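Long-range contact in uncharacterized protein (Dyadobacter fermentans, PDB 3MFN), which is of unknown function but folds as a mostly helical bundle and belongs to the DUF5618 family: residues 31-41 with 77-85. Residues are numbered along the deposited sequence; the frame is centred on the assembly and turned at random.
Sequences AQEAVIEAKRY and VLFALDHYF
An antiparallel helix pair within the helical bundle brings Ala34, Glu37 and Ala38 of helix 34-52 against Phe79, Ala80 and His83 near the C-terminal end of helix 63-85. The axes of segments 34-41 and 77-85 approach to 8.2 Å, with N-to-C directions 164° apart, a spacing consistent with the small residues between them: the Ala38 and Ala80 methyls meet CB to CB at 3.9 Å. On the buried flank, Val77 packs on Ala142 of helix 132-153. On the more open side lies Phe79, a partly exposed residue. Its CG lies anti to the backbone N (chi1 -165°), which swings the ring across to the first helix. There Glu37 CG sits over one ring face, 3.9 Å from the Phe79 centroid and 22° off the normal, a CH-pi contact made by the aliphatic part of an acidic chain. At the ring edge, Phe79 CD1 comes 3.7 Å from Ala34 O, while the Tyr41 ring meets Phe79 obliquely, with centroids 5.8 Å apart. Replacing Phe79 by alanine is likely to leave Glu37 CG without its aromatic face and to open a gap beside Ala34 and Tyr41. One turn further on, His83 is modelled in two positions; in the one described here its imidazole turns a face to the Ala34 methyl, and Ala34 CB lies 3.6 Å from the His83 ring centroid.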
ATOM      1  N   ALA A  31     -20.579 -13.920  21.369  1.00 43.98           N
ATOM      2  CA  ALA A  31     -20.284 -12.988  22.507  1.00 44.32           C
ATOM      3  C   ALA A  31     -19.222 -12.056  21.978  1.00 44.78           C
ATOM      4  O   ALA A  31     -19.049 -11.977  20.745  1.00 44.73           O
ATOM      5  CB  ALA A  31     -19.792 -13.750  23.744  1.00 44.04           C
ATOM      6  N   GLN A  32     -18.479 -11.358  22.852  1.00 44.70           N
ATOM      7  CA  GLN A  32     -17.428 -10.431  22.341  0.60 44.37           C
ATOM      8  C   GLN A  32     -15.982 -10.995  22.379  1.00 43.42           C
ATOM      9  O   GLN A  32     -15.000 -10.247  22.280  1.00 42.97           O
ATOM     10  CB  GLN A  32     -17.577  -9.047  22.992  0.60 44.75           C
ATOM     11  CG  GLN A  32     -16.370  -8.112  22.886  0.60 45.24           C
ATOM     12  CD  GLN A  32     -15.417  -8.263  24.063  0.60 45.85           C
ATOM     13  OE1 GLN A  32     -15.818  -8.684  25.148  0.60 44.30           O
ATOM     14  NE2 GLN A  32     -14.149  -7.926  23.849  0.60 46.09           N
ATOM     15  N   GLU A  33     -15.878 -12.318  22.483  1.00 41.79           N
ATOM     16  CA  GLU A  33     -14.715 -13.049  22.003  1.00 39.97           C
ATOM     17  C   GLU A  33     -14.736 -13.143  20.433  1.00 38.27           C
ATOM     18  O   GLU A  33     -13.979 -13.921  19.810  1.00 36.94           O
ATOM     19  CB  GLU A  33     -14.758 -14.430  22.549  1.00 40.35           C
ATOM     20  CG  GLU A  33     -15.976 -15.207  22.125  1.00 42.37           C
ATOM     21  CD  GLU A  33     -16.559 -15.953  23.314  1.00 43.56           C
ATOM     22  OE1 GLU A  33     -17.616 -15.513  23.878  1.00 42.98           O
ATOM     23  OE2 GLU A  33     -15.891 -16.940  23.702  1.00 45.60           O
ATOM     24  N   ALA A  34     -15.660 -12.408  19.825  1.00 35.15           N
ATOM     25  CA  ALA A  34     -15.479 -11.899  18.474  1.00 33.82           C
ATOM     26  C   ALA A  34     -14.107 -11.227  18.332  1.00 32.25           C
ATOM     27  O   ALA A  34     -13.432 -11.420  17.332  1.00 32.39           O
ATOM     28  CB  ALA A  34     -16.573 -10.896  18.148  1.00 33.44           C
ATOM     29  N   VAL A  35     -13.702 -10.427  19.319  1.00 30.56           N
ATOM     30  CA  VAL A  35     -12.378  -9.774  19.301  1.00 29.55           C
ATOM     31  C   VAL A  35     -11.213 -10.787  19.280  1.00 29.56           C
ATOM     32  O   VAL A  35     -10.217 -10.633  18.538  1.00 28.68           O
ATOM     33  CB  VAL A  35     -12.253  -8.819  20.507  1.00 30.35           C
ATOM     34  CG1 VAL A  35     -10.834  -8.423  20.765  1.00 31.12           C
ATOM     35  CG2 VAL A  35     -13.095  -7.591  20.275  1.00 28.59           C
ATOM     36  N   ILE A  36     -11.350 -11.852  20.068  1.00 28.75           N
ATOM     37  CA  ILE A  36     -10.331 -12.888  20.112  1.00 28.12           C
ATOM     38  C   ILE A  36     -10.202 -13.613  18.785  1.00 27.47           C
ATOM     39  O   ILE A  36      -9.095 -13.844  18.292  1.00 26.89           O
ATOM     40  CB  ILE A  36     -10.640 -13.848  21.225  1.00 28.36           C
ATOM     41  CG1 ILE A  36     -10.239 -13.173  22.555  1.00 30.35           C
ATOM     42  CG2 ILE A  36      -9.925 -15.205  21.040  1.00 28.33           C
ATOM     43  CD1 ILE A  36     -11.075 -11.942  22.966  1.00 31.51           C
ATOM     44  N   GLU A  37     -11.332 -13.987  18.216  1.00 26.45           N
ATOM     45  CA  GLU A  37     -11.347 -14.678  16.939  1.00 27.13           C
ATOM     46  C   GLU A  37     -10.710 -13.780  15.803  1.00 25.98           C
ATOM     47  O   GLU A  37      -9.906 -14.289  15.020  1.00 24.63           O
ATOM     48  CB  GLU A  37     -12.769 -15.167  16.636  1.00 27.73           C
ATOM     49  CG  GLU A  37     -13.034 -15.718  15.237  1.00 31.18           C
ATOM     50  CD  GLU A  37     -12.593 -17.187  15.048  1.00 34.35           C
ATOM     51  OE1 GLU A  37     -11.763 -17.684  15.830  1.00 36.34           O
ATOM     52  OE2 GLU A  37     -13.072 -17.826  14.085  1.00 35.51           O
ATOM     53  N   ALA A  38     -11.003 -12.470  15.803  1.00 24.09           N
ATOM     54  CA  ALA A  38     -10.376 -11.503  14.912  1.00 23.64           C
ATOM     55  C   ALA A  38      -8.866 -11.552  15.004  1.00 23.91           C
ATOM     56  O   ALA A  38      -8.174 -11.590  13.972  1.00 23.91           O
ATOM     57  CB  ALA A  38     -10.889 -10.091  15.187  1.00 23.24           C
ATOM     58  N   LYS A  39      -8.348 -11.611  16.228  1.00 22.51           N
ATOM     59  CA  LYS A  39      -6.916 -11.666  16.457  1.00 22.78           C
ATOM     60  C   LYS A  39      -6.359 -13.038  16.035  1.00 22.52           C
ATOM     61  O   LYS A  39      -5.211 -13.085  15.629  1.00 21.50           O
ATOM     62  CB  LYS A  39      -6.545 -11.413  17.916  1.00 23.19           C
ATOM     63  CG  LYS A  39      -6.910 -10.042  18.386  1.00 25.19           C
ATOM     64  CD  LYS A  39      -6.674  -9.890  19.844  1.00 26.14           C
ATOM     65  CE  LYS A  39      -7.136  -8.521  20.345  1.00 24.46           C
ATOM     66  NZ  LYS A  39      -7.007  -8.456  21.796  1.00 26.96           N
ATOM     67  N   ARG A  40      -7.164 -14.110  16.131  1.00 22.27           N
ATOM     68  CA  ARG A  40      -6.726 -15.390  15.622  0.60 23.29           C
ATOM     69  C   ARG A  40      -6.511 -15.321  14.105  1.00 21.63           C
ATOM     70  O   ARG A  40      -5.555 -15.878  13.611  1.00 23.28           O
ATOM     71  CB  ARG A  40      -7.667 -16.515  16.041  0.60 23.47           C
ATOM     72  CG  ARG A  40      -7.678 -16.777  17.582  0.60 29.11           C
ATOM     73  CD  ARG A  40      -6.263 -16.932  18.151  0.60 35.20           C
ATOM     74  NE  ARG A  40      -5.505 -17.977  17.449  0.60 37.53           N
ATOM     75  CZ  ARG A  40      -5.287 -19.208  17.908  0.60 38.10           C
ATOM     76  NH1 ARG A  40      -4.612 -20.063  17.145  0.60 38.03           N
ATOM     77  NH2 ARG A  40      -5.739 -19.589  19.109  0.60 38.07           N
ATOM     78  N   TYR A  41      -7.376 -14.610  13.384  1.00 21.51           N
ATOM     79  CA  TYR A  41      -7.232 -14.445  11.928  1.00 20.57           C
ATOM     80  C   TYR A  41      -5.943 -13.668  11.641  1.00 19.44           C
ATOM     81  O   TYR A  41      -5.161 -14.029  10.750  1.00 16.76           O
ATOM     82  CB  TYR A  41      -8.409 -13.685  11.307  1.00 20.02           C
ATOM     83  CG  TYR A  41      -9.676 -14.436  11.003  1.00 21.80           C
ATOM     84  CD1 TYR A  41     -10.111 -14.576   9.709  1.00 20.77           C
ATOM     85  CD2 TYR A  41     -10.499 -14.939  12.014  1.00 27.34           C
ATOM     86  CE1 TYR A  41     -11.281 -15.207   9.395  1.00 19.58           C
ATOM     87  CE2 TYR A  41     -11.750 -15.616  11.704  1.00 26.32           C
ATOM     88  CZ  TYR A  41     -12.106 -15.734  10.377  1.00 20.64           C
ATOM     89  OH  TYR A  41     -13.261 -16.321   9.947  1.00 19.57           O
ATOM     90  N   VAL A  77     -10.335  -8.425  10.508  1.00 19.11           N
ATOM     91  CA  VAL A  77     -10.825  -7.104  10.755  1.00 17.53           C
ATOM     92  C   VAL A  77     -12.338  -7.050  10.511  1.00 18.09           C
ATOM     93  O   VAL A  77     -13.099  -6.507  11.351  1.00 18.27           O
ATOM     94  CB  VAL A  77     -10.093  -6.050   9.875  1.00 17.11           C
ATOM     95  CG1 VAL A  77     -10.722  -4.609  10.073  1.00 16.39           C
ATOM     96  CG2 VAL A  77      -8.639  -6.095  10.123  1.00 14.89           C
ATOM     97  N   LEU A  78     -12.791  -7.519   9.357  1.00 17.37           N
ATOM     98  CA  LEU A  78     -14.239  -7.574   9.093  1.00 18.11           C
ATOM     99  C   LEU A  78     -15.029  -8.349  10.148  1.00 18.08           C
ATOM    100  O   LEU A  78     -16.104  -7.937  10.545  1.00 16.90           O
ATOM    101  CB  LEU A  78     -14.545  -8.118   7.687  1.00 19.55           C
ATOM    102  CG  LEU A  78     -13.974  -7.332   6.496  1.00 20.01           C
ATOM    103  CD1 LEU A  78     -14.626  -7.722   5.170  1.00 19.42           C
ATOM    104  CD2 LEU A  78     -14.035  -5.738   6.686  1.00 18.28           C
ATOM    105  N   PHE A  79     -14.466  -9.452  10.650  1.00 18.83           N
ATOM    106  CA  PHE A  79     -15.103 -10.228  11.684  1.00 19.19           C
ATOM    107  C   PHE A  79     -15.383  -9.389  12.957  1.00 20.41           C
ATOM    108  O   PHE A  79     -16.529  -9.344  13.458  1.00 21.13           O
ATOM    109  CB  PHE A  79     -14.261 -11.470  11.972  1.00 20.49           C
ATOM    110  CG  PHE A  79     -14.989 -12.515  12.767  1.00 20.77           C
ATOM    111  CD1 PHE A  79     -15.085 -12.412  14.146  1.00 20.85           C
ATOM    112  CD2 PHE A  79     -15.584 -13.593  12.131  1.00 21.30           C
ATOM    113  CE1 PHE A  79     -15.780 -13.378  14.883  1.00 21.31           C
ATOM    114  CE2 PHE A  79     -16.265 -14.577  12.847  1.00 21.97           C
ATOM    115  CZ  PHE A  79     -16.389 -14.456  14.236  1.00 22.35           C
ATOM    116  N   ALA A  80     -14.377  -8.658  13.438  1.00 20.33           N
ATOM    117  CA  ALA A  80     -14.581  -7.730  14.541  1.00 21.39           C
ATOM    118  C   ALA A  80     -15.638  -6.698  14.168  1.00 21.48           C
ATOM    119  O   ALA A  80     -16.558  -6.489  14.937  1.00 20.27           O
ATOM    120  CB  ALA A  80     -13.251  -7.036  14.972  1.00 20.04           C
ATOM    121  N   LEU A  81     -15.530  -6.082  12.984  1.00 21.80           N
ATOM    122  CA  LEU A  81     -16.513  -5.080  12.562  1.00 21.55           C
ATOM    123  C   LEU A  81     -17.948  -5.605  12.440  1.00 22.66           C
ATOM    124  O   LEU A  81     -18.898  -4.923  12.851  1.00 23.70           O
ATOM    125  CB  LEU A  81     -16.079  -4.345  11.284  1.00 21.49           C
ATOM    126  CG  LEU A  81     -14.765  -3.513  11.400  1.00 21.35           C
ATOM    127  CD1 LEU A  81     -14.331  -2.933  10.075  1.00 21.23           C
ATOM    128  CD2 LEU A  81     -14.891  -2.376  12.438  1.00 16.27           C
ATOM    129  N   ASP A  82     -18.108  -6.808  11.908  1.00 23.62           N
ATOM    130  CA  ASP A  82     -19.425  -7.401  11.700  1.00 23.76           C
ATOM    131  C   ASP A  82     -20.084  -7.648  13.031  1.00 24.80           C
ATOM    132  O   ASP A  82     -21.312  -7.503  13.168  1.00 24.96           O
ATOM    133  CB  ASP A  82     -19.319  -8.734  10.959  1.00 24.16           C
ATOM    134  CG  ASP A  82     -19.022  -8.548   9.491  1.00 23.24           C
ATOM    135  OD1 ASP A  82     -19.300  -7.453   9.008  1.00 21.56           O
ATOM    136  OD2 ASP A  82     -18.502  -9.471   8.824  1.00 25.82           O
ATOM    137  N   HIS A  83     -19.268  -8.033  14.009  1.00 24.07           N
ATOM    138  CA  HIS A  83     -19.784  -8.290  15.325  0.60 25.02           C
ATOM    139  C   HIS A  83     -20.202  -6.996  16.004  1.00 24.81           C
ATOM    140  O   HIS A  83     -21.178  -6.976  16.680  1.00 25.84           O
ATOM    141  CB  HIS A  83     -18.832  -9.076  16.242  0.60 25.23           C
ATOM    142  CG  HIS A  83     -19.459  -9.417  17.564  0.60 25.94           C
ATOM    143  ND1 HIS A  83     -20.124 -10.605  17.791  0.60 28.17           N
ATOM    144  CD2 HIS A  83     -19.560  -8.708  18.714  0.60 27.01           C
ATOM    145  CE1 HIS A  83     -20.606 -10.614  19.021  0.60 27.48           C
ATOM    146  NE2 HIS A  83     -20.266  -9.480  19.608  0.60 26.85           N
ATOM    147  N   TYR A  84     -19.486  -5.895  15.782  1.00 25.58           N
ATOM    148  CA  TYR A  84     -19.843  -4.619  16.419  1.00 26.04           C
ATOM    149  C   TYR A  84     -21.070  -3.931  15.764  1.00 27.30           C
ATOM    150  O   TYR A  84     -21.953  -3.400  16.455  1.00 25.43           O
ATOM    151  CB  TYR A  84     -18.635  -3.678  16.387  1.00 26.23           C
ATOM    152  CG  TYR A  84     -18.858  -2.323  17.034  1.00 26.95           C
ATOM    153  CD1 TYR A  84     -19.299  -2.230  18.333  1.00 29.05           C
ATOM    154  CD2 TYR A  84     -18.591  -1.140  16.357  1.00 28.19           C
ATOM    155  CE1 TYR A  84     -19.521  -0.956  18.960  1.00 30.17           C
ATOM    156  CE2 TYR A  84     -18.799   0.127  16.966  1.00 31.26           C
ATOM    157  CZ  TYR A  84     -19.268   0.200  18.262  1.00 31.09           C
ATOM    158  OH  TYR A  84     -19.474   1.416  18.866  1.00 34.87           O
ATOM    159  N   PHE A  85     -21.093  -3.901  14.427  1.00 28.30           N
ATOM    160  CA  PHE A  85     -22.098  -3.134  13.677  1.00 29.62           C
ATOM    161  C   PHE A  85     -23.342  -3.980  13.353  1.00 30.66           C
ATOM    162  O   PHE A  85     -24.413  -3.460  12.992  1.00 30.10           O
ATOM    163  CB  PHE A  85     -21.489  -2.595  12.372  1.00 30.27           C
ATOM    164  CG  PHE A  85     -20.495  -1.466  12.567  1.00 30.47           C
ATOM    165  CD1 PHE A  85     -20.825  -0.342  13.283  1.00 34.33           C
ATOM    166  CD2 PHE A  85     -19.268  -1.514  11.969  1.00 31.49           C
ATOM    167  CE1 PHE A  85     -19.930   0.687  13.427  1.00 33.44           C
ATOM    168  CE2 PHE A  85     -18.392  -0.501  12.099  1.00 32.88           C
ATOM    169  CZ  PHE A  85     -18.709   0.591  12.846  1.00 33.45           C
TER